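Local structure of twitching motility pilus retraction protein (Geobacter sulfurreducens PCA, 5ZFQ) at residues A[129-137]-A[164-172]. The protein probably powers the retraction of type IV pili as a hexameric ATPase motor, coupling nucleotide hydrolysis to disassembly of the pilus fibre. Numbering follows the deposited sequence.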
ATOM      1  N   ILE A 129      -5.682  46.114   2.054  1.00 54.42           N
ATOM      2  CA  ILE A 129      -6.666  45.049   1.910  1.00 53.41           C
ATOM      3  C   ILE A 129      -8.080  45.593   1.643  1.00 54.38           C
ATOM      4  O   ILE A 129      -8.687  46.257   2.495  1.00 54.74           O
ATOM      5  CB  ILE A 129      -6.698  44.145   3.163  1.00 51.65           C
ATOM      6  CG1 ILE A 129      -5.470  43.221   3.200  1.00 50.66           C
ATOM      7  CG2 ILE A 129      -7.979  43.320   3.184  1.00 51.07           C
ATOM      8  CD1 ILE A 129      -4.211  43.816   3.839  1.00 50.54           C
ATOM      9  N   LEU A 130      -8.575  45.310   0.441  1.00 55.05           N
ATOM     10  CA  LEU A 130      -9.943  45.634   0.023  1.00 56.00           C
ATOM     11  C   LEU A 130     -10.999  45.338   1.088  1.00 55.99           C
ATOM     12  O   LEU A 130     -10.917  44.328   1.800  1.00 54.30           O
ATOM     13  CB  LEU A 130     -10.293  44.856  -1.249  1.00 55.80           C
ATOM     14  CG  LEU A 130      -9.428  45.128  -2.478  1.00 56.07           C
ATOM     15  CD1 LEU A 130      -9.629  44.030  -3.517  1.00 55.89           C
ATOM     16  CD2 LEU A 130      -9.732  46.522  -3.050  1.00 57.15           C
ATOM     17  N   THR A 131     -12.004  46.203   1.186  1.00 57.98           N
ATOM     18  CA  THR A 131     -13.055  45.993   2.182  1.00 58.62           C
ATOM     19  C   THR A 131     -14.273  45.208   1.629  1.00 65.86           C
ATOM     20  O   THR A 131     -14.360  44.918   0.434  1.00 66.28           O
ATOM     21  CB  THR A 131     -13.525  47.347   2.785  1.00 69.25           C
ATOM     22  OG1 THR A 131     -14.415  47.096   3.888  1.00 69.40           O
ATOM     23  CG2 THR A 131     -14.215  48.216   1.743  1.00 70.25           C
ATOM     24  N   PHE A 132     -15.187  44.847   2.525  1.00 65.61           N
ATOM     25  CA  PHE A 132     -16.429  44.185   2.149  1.00 66.25           C
ATOM     26  C   PHE A 132     -17.218  44.999   1.131  1.00 68.06           C
ATOM     27  O   PHE A 132     -17.714  44.453   0.146  1.00 68.57           O
ATOM     28  CB  PHE A 132     -17.293  43.941   3.383  1.00 66.08           C
ATOM     29  CG  PHE A 132     -16.614  43.149   4.448  1.00 64.96           C
ATOM     30  CD1 PHE A 132     -15.799  43.771   5.377  1.00 65.15           C
ATOM     31  CD2 PHE A 132     -16.785  41.780   4.517  1.00 64.00           C
ATOM     32  CE1 PHE A 132     -15.171  43.039   6.368  1.00 64.17           C
ATOM     33  CE2 PHE A 132     -16.163  41.046   5.491  1.00 63.11           C
ATOM     34  CZ  PHE A 132     -15.355  41.673   6.424  1.00 63.19           C
ATOM     35  N   GLU A 133     -17.331  46.301   1.402  1.00 69.07           N
ATOM     36  CA  GLU A 133     -17.971  47.264   0.511  1.00 71.34           C
ATOM     37  C   GLU A 133     -17.414  47.114  -0.892  1.00 70.52           C
ATOM     38  O   GLU A 133     -18.155  46.891  -1.856  1.00 72.13           O
ATOM     39  CB  GLU A 133     -17.754  48.711   0.990  1.00 75.11           C
ATOM     40  CG  GLU A 133     -18.323  49.106   2.375  1.00 78.86           C
ATOM     41  CD  GLU A 133     -17.938  48.175   3.544  1.00 81.04           C
ATOM     42  OE1 GLU A 133     -16.784  47.682   3.606  1.00 79.43           O
ATOM     43  OE2 GLU A 133     -18.800  47.964   4.427  1.00 80.78           O
ATOM     44  N   GLU A 134     -16.093  47.231  -0.983  1.00 68.38           N
ATOM     45  CA  GLU A 134     -15.377  47.198  -2.252  1.00 68.07           C
ATOM     46  C   GLU A 134     -15.447  45.836  -2.948  1.00 66.12           C
ATOM     47  O   GLU A 134     -15.394  45.752  -4.174  1.00 67.42           O
ATOM     48  CB  GLU A 134     -13.916  47.598  -2.027  1.00 68.51           C
ATOM     49  CG  GLU A 134     -13.715  49.060  -1.617  1.00 70.53           C
ATOM     50  CD  GLU A 134     -12.450  49.272  -0.782  1.00 70.68           C
ATOM     51  OE1 GLU A 134     -11.783  48.265  -0.440  1.00 69.69           O
ATOM     52  OE2 GLU A 134     -12.144  50.443  -0.442  1.00 71.89           O
ATOM     53  N   LEU A 135     -15.557  44.763  -2.179  1.00 63.34           N
ATOM     54  CA  LEU A 135     -15.662  43.446  -2.785  1.00 61.51           C
ATOM     55  C   LEU A 135     -17.117  43.126  -3.146  1.00 62.00           C
ATOM     56  O   LEU A 135     -17.409  42.126  -3.811  1.00 63.45           O
ATOM     57  CB  LEU A 135     -15.079  42.386  -1.849  1.00 58.94           C
ATOM     58  CG  LEU A 135     -13.564  42.529  -1.693  1.00 57.56           C
ATOM     59  CD1 LEU A 135     -13.006  41.559  -0.674  1.00 55.86           C
ATOM     60  CD2 LEU A 135     -12.884  42.355  -3.050  1.00 58.14           C
ATOM     61  N   GLY A 136     -18.031  43.990  -2.712  1.00 59.97           N
ATOM     62  CA  GLY A 136     -19.446  43.792  -2.979  1.00 60.35           C
ATOM     63  C   GLY A 136     -20.068  42.710  -2.112  1.00 58.17           C
ATOM     64  O   GLY A 136     -21.164  42.211  -2.401  1.00 58.32           O
ATOM     65  N   LEU A 137     -19.359  42.339  -1.051  1.00 55.36           N
ATOM     66  CA  LEU A 137     -19.879  41.394  -0.077  1.00 52.57           C
ATOM     67  C   LEU A 137     -21.023  42.050   0.696  1.00 52.72           C
ATOM     68  O   LEU A 137     -20.930  43.227   1.071  1.00 53.98           O
ATOM     69  CB  LEU A 137     -18.770  40.931   0.867  1.00 50.55           C
ATOM     70  CG  LEU A 137     -17.698  40.074   0.198  1.00 49.90           C
ATOM     71  CD1 LEU A 137     -16.452  39.996   1.027  1.00 49.18           C
ATOM     72  CD2 LEU A 137     -18.214  38.683  -0.023  1.00 49.83           C
ATOM     73  N   THR A 164      -9.562  36.888  -1.152  1.00 40.92           N
ATOM     74  CA  THR A 164      -9.909  38.285  -0.855  1.00 40.30           C
ATOM     75  C   THR A 164     -11.038  38.375   0.164  1.00 39.12           C
ATOM     76  O   THR A 164     -11.132  39.356   0.900  1.00 39.09           O
ATOM     77  CB  THR A 164     -10.332  39.120  -2.120  1.00 45.10           C
ATOM     78  OG1 THR A 164     -11.429  38.497  -2.798  1.00 45.99           O
ATOM     79  CG2 THR A 164      -9.190  39.264  -3.076  1.00 45.30           C
ATOM     80  N   THR A 165     -11.904  37.367   0.192  1.00 38.39           N
ATOM     81  CA  THR A 165     -12.984  37.336   1.170  1.00 37.89           C
ATOM     82  C   THR A 165     -12.410  37.045   2.550  1.00 36.02           C
ATOM     83  O   THR A 165     -12.716  37.743   3.523  1.00 35.48           O
ATOM     84  CB  THR A 165     -14.054  36.300   0.799  1.00 38.62           C
ATOM     85  OG1 THR A 165     -14.831  36.799  -0.297  1.00 40.01           O
ATOM     86  CG2 THR A 165     -14.974  36.038   1.969  1.00 31.63           C
ATOM     87  N   LEU A 166     -11.548  36.036   2.619  1.00 34.87           N
ATOM     88  CA  LEU A 166     -10.833  35.704   3.846  1.00 33.72           C
ATOM     89  C   LEU A 166      -9.916  36.826   4.327  1.00 33.48           C
ATOM     90  O   LEU A 166      -9.874  37.136   5.521  1.00 33.37           O
ATOM     91  CB  LEU A 166     -10.030  34.427   3.628  1.00 33.04           C
ATOM     92  CG  LEU A 166     -11.020  33.271   3.603  1.00 32.13           C
ATOM     93  CD1 LEU A 166     -10.416  32.039   2.957  1.00 31.87           C
ATOM     94  CD2 LEU A 166     -11.470  33.010   5.034  1.00 31.02           C
ATOM     95  N   ALA A 167      -9.192  37.439   3.399  1.00 33.75           N
ATOM     96  CA  ALA A 167      -8.362  38.585   3.712  1.00 34.17           C
ATOM     97  C   ALA A 167      -9.161  39.684   4.401  1.00 34.91           C
ATOM     98  O   ALA A 167      -8.725  40.242   5.409  1.00 35.64           O
ATOM     99  CB  ALA A 167      -7.714  39.120   2.447  1.00 34.90           C
ATOM    100  N   ALA A 168     -10.334  39.994   3.864  1.00 35.18           N
ATOM    101  CA  ALA A 168     -11.137  41.094   4.391  1.00 36.12           C
ATOM    102  C   ALA A 168     -11.658  40.766   5.788  1.00 36.18           C
ATOM    103  O   ALA A 168     -11.719  41.627   6.673  1.00 36.81           O
ATOM    104  CB  ALA A 168     -12.284  41.398   3.452  1.00 32.76           C
ATOM    105  N   ILE A 169     -12.044  39.510   5.970  1.00 35.65           N
ATOM    106  CA  ILE A 169     -12.511  39.025   7.260  1.00 34.74           C
ATOM    107  C   ILE A 169     -11.407  39.129   8.313  1.00 34.09           C
ATOM    108  O   ILE A 169     -11.632  39.640   9.420  1.00 33.92           O
ATOM    109  CB  ILE A 169     -13.006  37.563   7.163  1.00 33.47           C
ATOM    110  CG1 ILE A 169     -14.373  37.520   6.471  1.00 33.64           C
ATOM    111  CG2 ILE A 169     -13.090  36.944   8.544  1.00 32.58           C
ATOM    112  CD1 ILE A 169     -14.808  36.137   6.031  1.00 33.02           C
ATOM    113  N   ILE A 170     -10.214  38.662   7.959  1.00 33.45           N
ATOM    114  CA  ILE A 170      -9.110  38.670   8.901  1.00 33.55           C
ATOM    115  C   ILE A 170      -8.683  40.094   9.221  1.00 34.65           C
ATOM    116  O   ILE A 170      -8.394  40.410  10.390  1.00 35.84           O
ATOM    117  CB  ILE A 170      -7.922  37.847   8.367  1.00 33.50           C
ATOM    118  CG1 ILE A 170      -8.265  36.352   8.460  1.00 33.24           C
ATOM    119  CG2 ILE A 170      -6.664  38.129   9.164  1.00 33.33           C
ATOM    120  CD1 ILE A 170      -7.527  35.484   7.494  1.00 33.10           C
ATOM    121  N   ASP A 171      -8.670  40.954   8.203  1.00 34.55           N
ATOM    122  CA  ASP A 171      -8.340  42.357   8.396  1.00 35.02           C
ATOM    123  C   ASP A 171      -9.272  42.995   9.418  1.00 35.50           C
ATOM    124  O   ASP A 171      -8.830  43.746  10.294  1.00 36.26           O
ATOM    125  CB  ASP A 171      -8.426  43.121   7.078  1.00 36.16           C
ATOM    126  CG  ASP A 171      -8.005  44.574   7.217  1.00 38.01           C
ATOM    127  OD1 ASP A 171      -6.968  44.870   7.860  1.00 37.86           O
ATOM    128  OD2 ASP A 171      -8.727  45.437   6.683  1.00 39.90           O
ATOM    129  N   LYS A 172     -10.564  42.697   9.297  1.00 34.69           N
ATOM    130  CA  LYS A 172     -11.559  43.245  10.199  1.00 34.19           C
ATOM    131  C   LYS A 172     -11.326  42.734  11.624  1.00 32.97           C
ATOM    132  O   LYS A 172     -11.458  43.495  12.595  1.00 33.24           O
ATOM    133  CB  LYS A 172     -12.964  42.891   9.730  1.00 34.78           C
ATOM    134  CG  LYS A 172     -14.050  43.401  10.672  1.00 36.02           C
ATOM    135  CD  LYS A 172     -15.439  42.886  10.291  1.00 37.03           C
ATOM    136  CE  LYS A 172     -16.524  43.468  11.199  1.00 38.75           C
ATOM    137  NZ  LYS A 172     -16.671  44.968  11.097  1.00 40.67           N
TER
HETATM  138  O   HOH W   1      -7.766  47.488   5.470  1.00 40.53           O
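With CG beside its backbone N (chi1 -57°) and the ring turned to chi2 85°, F132 extends its phenyl group to helix 162-176, while K172, its CG anti to the backbone N (chi1 178°), crosses the F132 side chain at about a right angle. The methyl of A168 sits over the centre of one ring face, with CB 4.2 Å above the plane. F132 CZ lies 3.6 Å from A168 O, so the far end of the ring abuts the helix backbone. Beside it, F132 CE2 meets I169 CG1, and K172 CD approaches F132 CE1 obliquely at 3.9 Å. An alanine in place of F132 would probably take the ring from the A168 methyl and the K172 methylenes and open a gap there between segment 129-137 and the helix. L135 turns CD1 to T164, one helical turn before A168, and also reaches the A168 methyl; both L137 methyls lie against T165 OG1, which is hydrogen-bonded to Q292. At the other end, I129 CG2 rests 3.9 Å from D171 CB. No direct hydrogen bond joins the segments; a water donates to D171 OD2 (2.6 Å) and, weakly, to I129 O, while D171 OD1 pairs with K195. The short turn 132-135 ends in a Schellman motif at G136. The chain leaving strand 117-125 of the antiparallel sheet is thus packed along the helix that follows a probable Walker A P-loop, an arrangement consistent with the junction between the N-terminal domain and the RecA-like ATPase core of type II/IV secretion ATPases.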